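Local coordinates for putative lipoprotein LppA (Mycobacterium tuberculosis, PDB 2V7S) that is of unknown function but is a putative membrane-attached lipoprotein, belonging to a family confined to pathogenic mycobacteria, at residues A[94-97]-A[98-102]. Sequence-based numbering, arbitrary orientation.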
ATOM      1  N   ILE A  94      -8.010  11.338  30.049  1.00 16.85           N
ATOM      2  CA  ILE A  94      -8.899  10.405  29.348  1.00 17.78           C
ATOM      3  C   ILE A  94      -9.710  11.141  28.256  1.00 18.67           C
ATOM      4  O   ILE A  94      -9.877  10.634  27.128  1.00 17.69           O
ATOM      5  CB  ILE A  94      -9.890   9.723  30.305  1.00 16.31           C
ATOM      6  CG1 ILE A  94      -9.156   8.856  31.315  1.00 18.87           C
ATOM      7  CG2 ILE A  94     -10.899   8.883  29.510  1.00 18.08           C
ATOM      8  CD1 ILE A  94      -8.734   7.459  30.851  1.00 20.38           C
ATOM      9  N   GLN A  95     -10.227  12.324  28.607  1.00 20.10           N
ATOM     10  CA  GLN A  95     -11.060  13.091  27.669  1.00 21.76           C
ATOM     11  C   GLN A  95     -10.228  13.423  26.432  1.00 21.39           C
ATOM     12  O   GLN A  95     -10.709  13.258  25.332  1.00 21.53           O
ATOM     13  CB  GLN A  95     -11.644  14.360  28.298  1.00 21.28           C
ATOM     14  CG  GLN A  95     -12.833  14.100  29.229  1.00 23.10           C
ATOM     15  CD  GLN A  95     -13.262  15.332  30.016  1.00 26.01           C
ATOM     16  OE1 GLN A  95     -12.525  16.331  30.141  1.00 30.54           O
ATOM     17  NE2 GLN A  95     -14.460  15.260  30.577  1.00 30.46           N
ATOM     18  N   GLN A  96      -8.993  13.894  26.631  1.00 21.66           N
ATOM     19  CA  GLN A  96      -8.143  14.254  25.503  1.00 22.46           C
ATOM     20  C   GLN A  96      -7.814  13.031  24.646  1.00 22.19           C
ATOM     21  O   GLN A  96      -7.868  13.098  23.443  1.00 21.59           O
ATOM     22  CB  GLN A  96      -6.849  14.912  25.979  1.00 22.85           C
ATOM     23  CG  GLN A  96      -5.984  15.408  24.824  1.00 28.37           C
ATOM     24  CD  GLN A  96      -6.696  16.475  24.017  1.00 34.37           C
ATOM     25  OE1 GLN A  96      -7.307  16.192  22.973  1.00 37.13           O
ATOM     26  NE2 GLN A  96      -6.654  17.711  24.515  1.00 37.01           N
ATOM     27  N   SER A  97      -7.458  11.927  25.293  1.00 22.09           N
ATOM     28  CA  SER A  97      -7.180  10.680  24.597  1.00 23.50           C
ATOM     29  C   SER A  97      -8.362  10.196  23.755  1.00 23.18           C
ATOM     30  O   SER A  97      -8.195   9.848  22.576  1.00 24.16           O
ATOM     31  CB  SER A  97      -6.743   9.602  25.594  1.00 23.48           C
ATOM     32  OG  SER A  97      -6.447   8.415  24.905  1.00 27.40           O
ATOM     33  N   ASP A  98      -9.560  10.179  24.331  1.00 22.93           N
ATOM     34  CA  ASP A  98     -10.732   9.771  23.562  1.00 23.88           C
ATOM     35  C   ASP A  98     -10.948  10.709  22.376  1.00 23.61           C
ATOM     36  O   ASP A  98     -11.197  10.250  21.274  1.00 24.77           O
ATOM     37  CB  ASP A  98     -11.991   9.757  24.415  1.00 23.30           C
ATOM     38  CG  ASP A  98     -11.931   8.723  25.526  1.00 25.22           C
ATOM     39  OD1 ASP A  98     -11.053   7.822  25.468  1.00 27.03           O
ATOM     40  OD2 ASP A  98     -12.746   8.843  26.463  1.00 27.80           O
ATOM     41  N   ARG A  99     -10.820  12.003  22.637  1.00 23.70           N
ATOM     42  CA  ARG A  99     -10.978  13.058  21.617  1.00 26.53           C
ATOM     43  C   ARG A  99     -10.050  12.841  20.407  1.00 25.34           C
ATOM     44  O   ARG A  99     -10.468  12.948  19.253  1.00 25.82           O
ATOM     45  CB  ARG A  99     -10.717  14.422  22.275  1.00 25.88           C
ATOM     46  CG  ARG A  99     -10.915  15.639  21.390  1.00 30.85           C
ATOM     47  CD  ARG A  99     -10.546  16.937  22.152  1.00 30.72           C
ATOM     48  NE  ARG A  99     -11.246  17.022  23.438  1.00 38.74           N
ATOM     49  CZ  ARG A  99     -10.703  17.464  24.575  1.00 41.04           C
ATOM     50  NH1 ARG A  99      -9.441  17.874  24.611  1.00 43.30           N
ATOM     51  NH2 ARG A  99     -11.430  17.494  25.686  1.00 42.31           N
ATOM     52  N   ASN A 100      -8.804  12.502  20.685  1.00 25.43           N
ATOM     53  CA  ASN A 100      -7.793  12.229  19.649  1.00 25.62           C
ATOM     54  C   ASN A 100      -8.034  10.985  18.776  1.00 24.86           C
ATOM     55  O   ASN A 100      -7.467  10.867  17.685  1.00 24.83           O
ATOM     56  CB  ASN A 100      -6.433  12.087  20.325  1.00 25.87           C
ATOM     57  CG  ASN A 100      -5.918  13.397  20.894  1.00 29.44           C
ATOM     58  OD1 ASN A 100      -6.459  14.481  20.620  1.00 32.42           O
ATOM     59  ND2 ASN A 100      -4.877  13.300  21.724  1.00 28.83           N
ATOM     60  N   GLY A 101      -8.809  10.034  19.285  1.00 24.08           N
ATOM     61  CA  GLY A 101      -9.138   8.809  18.557  1.00 22.75           C
ATOM     62  C   GLY A 101      -8.004   7.790  18.403  1.00 22.97           C
ATOM     63  O   GLY A 101      -6.954   7.918  19.027  1.00 22.81           O
ATOM     64  N   ALA A 102      -8.225   6.768  17.578  1.00 22.94           N
ATOM     65  CA  ALA A 102      -7.242   5.725  17.372  1.00 23.95           C
ATOM     66  C   ALA A 102      -6.800   5.767  15.910  1.00 23.64           C
ATOM     67  O   ALA A 102      -7.479   6.368  15.064  1.00 23.55           O
ATOM     68  CB  ALA A 102      -7.838   4.362  17.739  1.00 24.56           C
TER
HETATM   69  O   HOH W   1      -6.157   8.576  21.447  1.00 33.77           O
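Asp-98 N donates to Ile-94 O at 2.9 Å, a nearly straight bond (170° at the hydrogen) that begins the C-terminal part of helix 92-100, a worked example of how an alpha-helix end spends its donors and carbonyls. Two more i to i+4 bonds follow, from Arg-99 N to Gln-95 O and from Asn-100 N to Gln-96 O. The pattern then slackens: Gly-101, with positive phi, leaves the helical conformation, and its N makes only a weak, bent bond to Ser-97 O (3.4 Å, 133°) while lying 3.1 Å from Asp-98 O in an i to i+3 bond. A water supplements the weak bond, donating to Ser-97 O at 2.7 Å and to Gly-101 O, and so bridges the two carbonyls at the exit leading into strand 102-103. Of the last carbonyls, Arg-99 O is hydrogen-bonded by Tyr-59 OH and Asn-100 O by Arg-113 NH1.

Among the side chains, Asp-98 is the buried one. With CG set beside its own backbone N (chi1 -64°), the carboxylate runs alongside Ile-94, and OD2 comes 3.6 Å from CG2 of that residue; Ser-119 OG hydrogen-bonds the same OD2, joining the helix to the loop before strand 120-122. On the exposed flank, Arg-99 bends at chi3 back over the preceding turn. Gln-95 O and Gln-96 CA lie over one face of the guanidinium, offset toward its rim, and NH2 stops 4.1 Å from Gln-95 CB.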